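Venom allergen-like (VAL) 4 protein (Schistosoma mansoni, PDB 4P27) is a lipid-binding, probably secreted member of the SCP/TAPS (CAP) superfamily that lacks the prototypical CAP motifs. Local coordinates at residues A[112-125]-A[137-151]. Sequence-based numbering, arbitrary orientation.
Sequences YKQMVWNTTEEIGC and VCNYAPGDSEDRPYE. With NAG (2-acetamido-2-deoxy-beta-D-glucopyranose), chain B.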
loop_
_atom_site.group_PDB
_atom_site.type_symbol
_atom_site.label_atom_id
_atom_site.label_comp_id
_atom_site.label_asym_id
_atom_site.label_seq_id
_atom_site.Cartn_x
_atom_site.Cartn_y
_atom_site.Cartn_z
ATOM N N TYR A 112 3.659 -4.759 1.262
ATOM C CA TYR A 112 3.097 -4.978 2.602
ATOM C C TYR A 112 3.459 -3.878 3.615
ATOM O O TYR A 112 2.581 -3.282 4.301
ATOM C CB TYR A 112 3.524 -6.386 3.123
ATOM C CG TYR A 112 3.174 -6.511 4.593
ATOM C CD1 TYR A 112 1.858 -6.612 4.998
ATOM C CD2 TYR A 112 4.177 -6.397 5.580
ATOM C CE1 TYR A 112 1.535 -6.671 6.366
ATOM C CE2 TYR A 112 3.868 -6.478 6.941
ATOM C CZ TYR A 112 2.536 -6.581 7.307
ATOM O OH TYR A 112 2.167 -6.623 8.607
ATOM N N LYS A 113 4.765 -3.527 3.718
ATOM C CA LYS A 113 5.168 -2.512 4.660
ATOM C C LYS A 113 4.513 -1.141 4.428
ATOM O O LYS A 113 4.133 -0.473 5.379
ATOM C CB LYS A 113 6.726 -2.317 4.729
ATOM C CG LYS A 113 7.507 -3.517 5.281
ATOM C CD LYS A 113 9.031 -3.225 5.242
ATOM C CE LYS A 113 9.431 -2.263 6.358
ATOM N NZ LYS A 113 10.953 -2.125 6.385
ATOM N N GLN A 114 4.396 -0.742 3.172
ATOM C CA GLN A 114 3.733 0.484 2.839
ATOM C C GLN A 114 2.236 0.411 3.230
ATOM O O GLN A 114 1.684 1.422 3.679
ATOM C CB GLN A 114 3.846 0.761 1.329
ATOM C CG GLN A 114 3.105 2.030 0.933
ATOM C CD GLN A 114 3.747 3.305 1.597
ATOM O OE1 GLN A 114 4.706 3.851 1.061
ATOM N NE2 GLN A 114 3.168 3.804 2.688
ATOM N N MET A 115 1.591 -0.759 3.028
ATOM C CA MET A 115 0.142 -0.855 3.386
ATOM C C MET A 115 -0.080 -0.709 4.876
ATOM O O MET A 115 -1.079 -0.186 5.262
ATOM C CB MET A 115 -0.468 -2.208 2.955
ATOM C CG MET A 115 -0.618 -2.318 1.396
ATOM S SD MET A 115 -1.330 -3.951 0.976
ATOM C CE MET A 115 -2.957 -3.693 1.479
ATOM N N VAL A 116 0.857 -1.144 5.724
ATOM C CA VAL A 116 0.655 -1.030 7.173
ATOM C C VAL A 116 1.489 0.100 7.814
ATOM O O VAL A 116 1.649 0.140 9.013
ATOM C CB VAL A 116 0.909 -2.358 7.932
ATOM C CG1 VAL A 116 -0.146 -3.432 7.559
ATOM C CG2 VAL A 116 2.357 -2.883 7.770
ATOM N N TRP A 117 1.871 1.070 6.995
ATOM C CA TRP A 117 2.779 2.125 7.420
ATOM C C TRP A 117 2.022 3.043 8.308
ATOM O O TRP A 117 0.969 3.623 7.930
ATOM C CB TRP A 117 3.424 2.866 6.218
ATOM C CG TRP A 117 4.593 3.661 6.735
ATOM C CD1 TRP A 117 4.616 5.011 7.057
ATOM C CD2 TRP A 117 5.894 3.141 7.012
ATOM N NE1 TRP A 117 5.900 5.358 7.554
ATOM C CE2 TRP A 117 6.690 4.222 7.531
ATOM C CE3 TRP A 117 6.471 1.851 6.896
ATOM C CZ2 TRP A 117 8.042 4.047 7.924
ATOM C CZ3 TRP A 117 7.841 1.701 7.254
ATOM C CH2 TRP A 117 8.572 2.806 7.761
ATOM N N ASN A 118 2.501 3.174 9.534
ATOM C CA ASN A 118 1.666 3.890 10.541
ATOM C C ASN A 118 1.473 5.400 10.312
ATOM O O ASN A 118 0.398 5.929 10.637
ATOM C CB ASN A 118 2.192 3.629 11.963
ATOM C CG ASN A 118 3.504 4.358 12.230
ATOM O OD1 ASN A 118 4.310 4.648 11.297
ATOM N ND2 ASN A 118 3.769 4.600 13.503
ATOM N N THR A 119 2.459 6.114 9.743
ATOM C CA THR A 119 2.248 7.593 9.547
ATOM C C THR A 119 1.536 7.940 8.241
ATOM O O THR A 119 1.144 9.078 8.017
ATOM C CB THR A 119 3.567 8.381 9.470
ATOM O OG1 THR A 119 4.464 7.726 8.588
ATOM C CG2 THR A 119 4.299 8.429 10.916
ATOM N N THR A 120 1.379 6.966 7.342
ATOM C CA THR A 120 0.661 7.244 6.103
ATOM C C THR A 120 -0.794 7.671 6.386
ATOM O O THR A 120 -1.526 6.995 7.107
ATOM C CB THR A 120 0.679 5.976 5.172
ATOM O OG1 THR A 120 2.038 5.647 4.847
ATOM C CG2 THR A 120 -0.155 6.266 3.920
ATOM N N GLU A 121 -1.253 8.712 5.697
ATOM C CA GLU A 121 -2.491 9.364 6.018
ATOM C C GLU A 121 -3.400 9.362 4.797
ATOM O O GLU A 121 -4.625 9.264 4.920
ATOM C CB GLU A 121 -2.161 10.820 6.353
ATOM C CG GLU A 121 -3.429 11.584 6.624
ATOM C CD GLU A 121 -3.338 12.371 7.903
ATOM O OE1 GLU A 121 -2.214 12.721 8.274
ATOM O OE2 GLU A 121 -4.378 12.616 8.533
ATOM N N GLU A 122 -2.808 9.621 3.644
ATOM C CA GLU A 122 -3.548 9.808 2.395
ATOM C C GLU A 122 -3.192 8.652 1.473
ATOM O O GLU A 122 -1.998 8.267 1.331
ATOM C CB GLU A 122 -3.164 11.108 1.705
ATOM C CG GLU A 122 -3.092 12.245 2.683
ATOM C CD GLU A 122 -4.165 13.238 2.467
ATOM O OE1 GLU A 122 -5.321 12.870 2.156
ATOM O OE2 GLU A 122 -3.809 14.408 2.581
ATOM N N ILE A 123 -4.203 8.149 0.803
ATOM C CA ILE A 123 -3.987 7.161 -0.256
ATOM C C ILE A 123 -4.776 7.593 -1.515
ATOM O O ILE A 123 -5.887 8.088 -1.416
ATOM C CB ILE A 123 -4.401 5.785 0.238
ATOM C CG1 ILE A 123 -4.162 4.723 -0.861
ATOM C CG2 ILE A 123 -5.878 5.787 0.589
ATOM C CD1 ILE A 123 -4.482 3.298 -0.399
ATOM N N GLY A 124 -4.241 7.417 -2.696
ATOM C CA GLY A 124 -5.131 7.346 -3.850
ATOM C C GLY A 124 -4.532 6.469 -4.949
ATOM O O GLY A 124 -3.326 6.520 -5.177
ATOM N N CYS A 125 -5.396 5.702 -5.625
ATOM C CA CYS A 125 -5.050 4.619 -6.480
ATOM C C CYS A 125 -5.765 4.804 -7.815
ATOM O O CYS A 125 -6.864 5.407 -7.879
ATOM C CB CYS A 125 -5.505 3.277 -5.832
ATOM S SG CYS A 125 -4.645 3.029 -4.220
ATOM N N VAL A 137 -1.617 1.306 -9.733
ATOM C CA VAL A 137 -0.691 2.236 -9.079
ATOM C C VAL A 137 -1.445 2.712 -7.844
ATOM O O VAL A 137 -2.542 3.221 -8.016
ATOM C CB VAL A 137 -0.374 3.430 -9.962
ATOM C CG1 VAL A 137 0.600 4.431 -9.287
ATOM C CG2 VAL A 137 0.198 2.925 -11.311
ATOM N N CYS A 138 -0.901 2.485 -6.628
ATOM C CA CYS A 138 -1.367 3.197 -5.391
ATOM C C CYS A 138 -0.285 4.118 -4.948
ATOM O O CYS A 138 0.893 3.692 -4.904
ATOM C CB CYS A 138 -1.676 2.249 -4.237
ATOM S SG CYS A 138 -3.263 1.397 -4.438
ATOM N N ASN A 139 -0.688 5.367 -4.709
ATOM C CA ASN A 139 0.157 6.403 -4.115
ATOM C C ASN A 139 -0.261 6.617 -2.696
ATOM O O ASN A 139 -1.460 6.535 -2.364
ATOM C CB ASN A 139 0.139 7.730 -4.855
ATOM C CG ASN A 139 0.779 7.626 -6.204
ATOM O OD1 ASN A 139 1.760 6.924 -6.337
ATOM N ND2 ASN A 139 0.195 8.304 -7.247
ATOM N N TYR A 140 0.747 6.853 -1.848
ATOM C CA TYR A 140 0.548 6.980 -0.408
ATOM C C TYR A 140 1.350 8.271 0.058
ATOM O O TYR A 140 2.428 8.525 -0.419
ATOM C CB TYR A 140 1.154 5.804 0.312
ATOM C CG TYR A 140 0.623 4.457 -0.139
ATOM C CD1 TYR A 140 1.193 3.785 -1.261
ATOM C CD2 TYR A 140 -0.485 3.841 0.539
ATOM C CE1 TYR A 140 0.711 2.534 -1.683
ATOM C CE2 TYR A 140 -0.961 2.560 0.115
ATOM C CZ TYR A 140 -0.384 1.956 -1.012
ATOM O OH TYR A 140 -0.826 0.730 -1.447
ATOM N N ALA A 141 0.792 9.034 1.002
ATOM C CA ALA A 141 1.433 10.255 1.572
ATOM C C ALA A 141 1.244 10.220 3.097
ATOM O O ALA A 141 0.128 10.110 3.557
ATOM C CB ALA A 141 0.740 11.501 1.016
ATOM N N PRO A 142 2.334 10.344 3.886
ATOM C CA PRO A 142 3.747 10.375 3.399
ATOM C C PRO A 142 4.072 8.974 2.958
ATOM O O PRO A 142 3.316 8.036 3.265
ATOM C CB PRO A 142 4.609 10.714 4.675
ATOM C CG PRO A 142 3.648 10.865 5.779
ATOM C CD PRO A 142 2.185 10.734 5.298
ATOM N N GLY A 143 5.182 8.785 2.269
ATOM C CA GLY A 143 5.591 7.404 1.954
ATOM C C GLY A 143 6.326 6.762 3.128
ATOM O O GLY A 143 6.432 7.343 4.183
ATOM N N ASP A 144 6.726 5.537 2.963
ATOM C CA ASP A 144 7.391 4.833 3.999
ATOM C C ASP A 144 8.922 5.027 3.965
ATOM O O ASP A 144 9.441 5.722 3.123
ATOM C CB ASP A 144 6.947 3.363 3.979
ATOM C CG ASP A 144 7.385 2.593 2.810
ATOM O OD1 ASP A 144 8.116 3.093 1.942
ATOM O OD2 ASP A 144 6.953 1.400 2.775
ATOM N N SER A 145 9.642 4.374 4.869
ATOM C CA SER A 145 11.098 4.424 4.864
ATOM C C SER A 145 11.540 3.001 5.016
ATOM O O SER A 145 10.730 2.052 4.938
ATOM C CB SER A 145 11.590 5.319 6.023
ATOM O OG SER A 145 11.360 4.698 7.255
ATOM N N GLU A 146 12.811 2.806 5.264
ATOM C CA GLU A 146 13.342 1.488 5.511
ATOM C C GLU A 146 13.089 0.992 6.947
ATOM O O GLU A 146 13.301 -0.132 7.184
ATOM C CB GLU A 146 14.876 1.466 5.314
ATOM C CG GLU A 146 15.653 2.350 6.270
ATOM C CD GLU A 146 17.150 2.368 5.930
ATOM O OE1 GLU A 146 17.655 1.462 5.194
ATOM O OE2 GLU A 146 17.822 3.318 6.381
ATOM N N ASP A 147 12.680 1.808 7.862
ATOM C CA ASP A 147 12.253 1.341 9.246
ATOM C C ASP A 147 11.104 0.374 9.303
ATOM O O ASP A 147 10.540 -0.054 8.224
ATOM C CB ASP A 147 11.825 2.540 10.072
ATOM C CG ASP A 147 12.973 3.563 10.189
ATOM O OD1 ASP A 147 14.098 3.096 10.078
ATOM O OD2 ASP A 147 12.786 4.782 10.299
ATOM N N ARG A 148 10.764 0.044 10.562
ATOM C CA ARG A 148 9.614 -0.817 10.859
ATOM C C ARG A 148 8.354 0.014 10.590
ATOM O O ARG A 148 8.321 1.263 10.783
ATOM C CB ARG A 148 9.702 -1.350 12.311
ATOM C CG ARG A 148 10.842 -2.372 12.513
ATOM C CD ARG A 148 11.066 -2.570 14.028
ATOM N NE ARG A 148 12.132 -3.560 14.248
ATOM C CZ ARG A 148 13.416 -3.169 14.300
ATOM N NH1 ARG A 148 13.713 -1.889 14.213
ATOM N NH2 ARG A 148 14.362 -4.013 14.450
ATOM N N PRO A 149 7.274 -0.647 10.181
ATOM C CA PRO A 149 6.067 0.147 9.800
ATOM C C PRO A 149 5.282 0.830 10.898
ATOM O O PRO A 149 4.517 1.777 10.613
ATOM C CB PRO A 149 5.191 -0.882 9.086
ATOM C CG PRO A 149 5.650 -2.240 9.629
ATOM C CD PRO A 149 7.132 -2.091 9.887
ATOM N N TYR A 150 5.426 0.353 12.139
ATOM C CA TYR A 150 4.619 0.791 13.275
ATOM C C TYR A 150 5.233 0.378 14.657
ATOM O O TYR A 150 6.153 -0.444 14.738
ATOM C CB TYR A 150 3.166 0.267 13.167
ATOM C CG TYR A 150 3.053 -1.270 13.027
ATOM C CD1 TYR A 150 3.183 -2.108 14.130
ATOM C CD2 TYR A 150 2.794 -1.842 11.773
ATOM C CE1 TYR A 150 3.107 -3.520 13.985
ATOM C CE2 TYR A 150 2.680 -3.222 11.616
ATOM C CZ TYR A 150 2.828 -4.063 12.739
ATOM O OH TYR A 150 2.798 -5.440 12.539
ATOM N N GLU A 151 4.639 0.856 15.736
ATOM C CA GLU A 151 5.059 0.385 17.077
ATOM C C GLU A 151 4.212 -0.822 17.447
ATOM O O GLU A 151 2.984 -0.753 17.316
ATOM C CB GLU A 151 4.663 1.392 18.074
ATOM C CG GLU A 151 5.508 2.620 18.203
ATOM C CD GLU A 151 4.965 3.428 19.390
ATOM O OE1 GLU A 151 4.268 2.839 20.257
ATOM O OE2 GLU A 151 5.199 4.645 19.440
HETATM C C1 NAG B . 4.767 5.341 14.079
HETATM C C2 NAG B . 4.410 6.260 15.259
HETATM C C3 NAG B . 5.612 6.845 15.933
HETATM C C4 NAG B . 6.556 5.724 16.263
HETATM C C5 NAG B . 6.971 5.048 14.975
HETATM C C6 NAG B . 8.047 4.044 15.288
HETATM C C7 NAG B . 2.304 7.226 14.753
HETATM C C8 NAG B . 1.559 8.388 14.221
HETATM N N2 NAG B . 3.591 7.368 14.879
HETATM O O3 NAG B . 5.196 7.534 17.104
HETATM O O4 NAG B . 7.676 6.246 16.911
HETATM O O5 NAG B . 5.832 4.461 14.375
HETATM O O6 NAG B . 8.403 3.294 14.152
HETATM O O7 NAG B . 1.723 6.219 15.020
HETATM O O HOH W 1 4.283 -6.276 10.435
HETATM O O HOH W 2 2.368 2.898 15.433
HETATM O O HOH W 3 7.151 3.541 11.306
#
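Here the two strands of the central beta hairpin of the CAP fold pair, 122-125 against 137-141, and the chain leaving it then wraps over the end of helix 110-115 and the glycosylated turn that follows it. A disulfide ties Cys125 to Cys138 across a non-hydrogen-bonded pair. At the other end lies a classic beta bulge: Ala141 O accepts from both Glu121 N and Glu122 N, at 2.9 and 3.0 Å, just before the cis peptide that leads into Pro142. Tyr140 lays one ring face under Gln114, whose CG sits 3.5 Å from the ring centroid and whose amide plane is only 7° from the ring plane; Ile123 lies alongside the ring, pointing the same way, its CD1 against Tyr140 CE2, and the Tyr140 hydroxyl is hydrogen-bonded to His15 of helix 6-22. The bend of Gln114 at chi2 (64°) brings OE1 to Asp144 N, 3.2 Å away, with the Asp144 carboxylate stacked on the amide. Trp117 is clasped from two sides. Asp144 CB lies over its six-membered ring, 3.5 Å from the centroid, while Pro149 O stands off the opposite face and Asp147 O approaches the edge. That same Asp147 O accepts a hydrogen bond from Lys113 NZ, which comes from above the carbonyl plane and is bonded to Asn103 as well. Beyond Trp117, Asn118 N donates to Pro149 O at 2.7 Å, and Asn118 ND2 carries the N-linked sugar, bonded to NAG C1 at 1.4 Å.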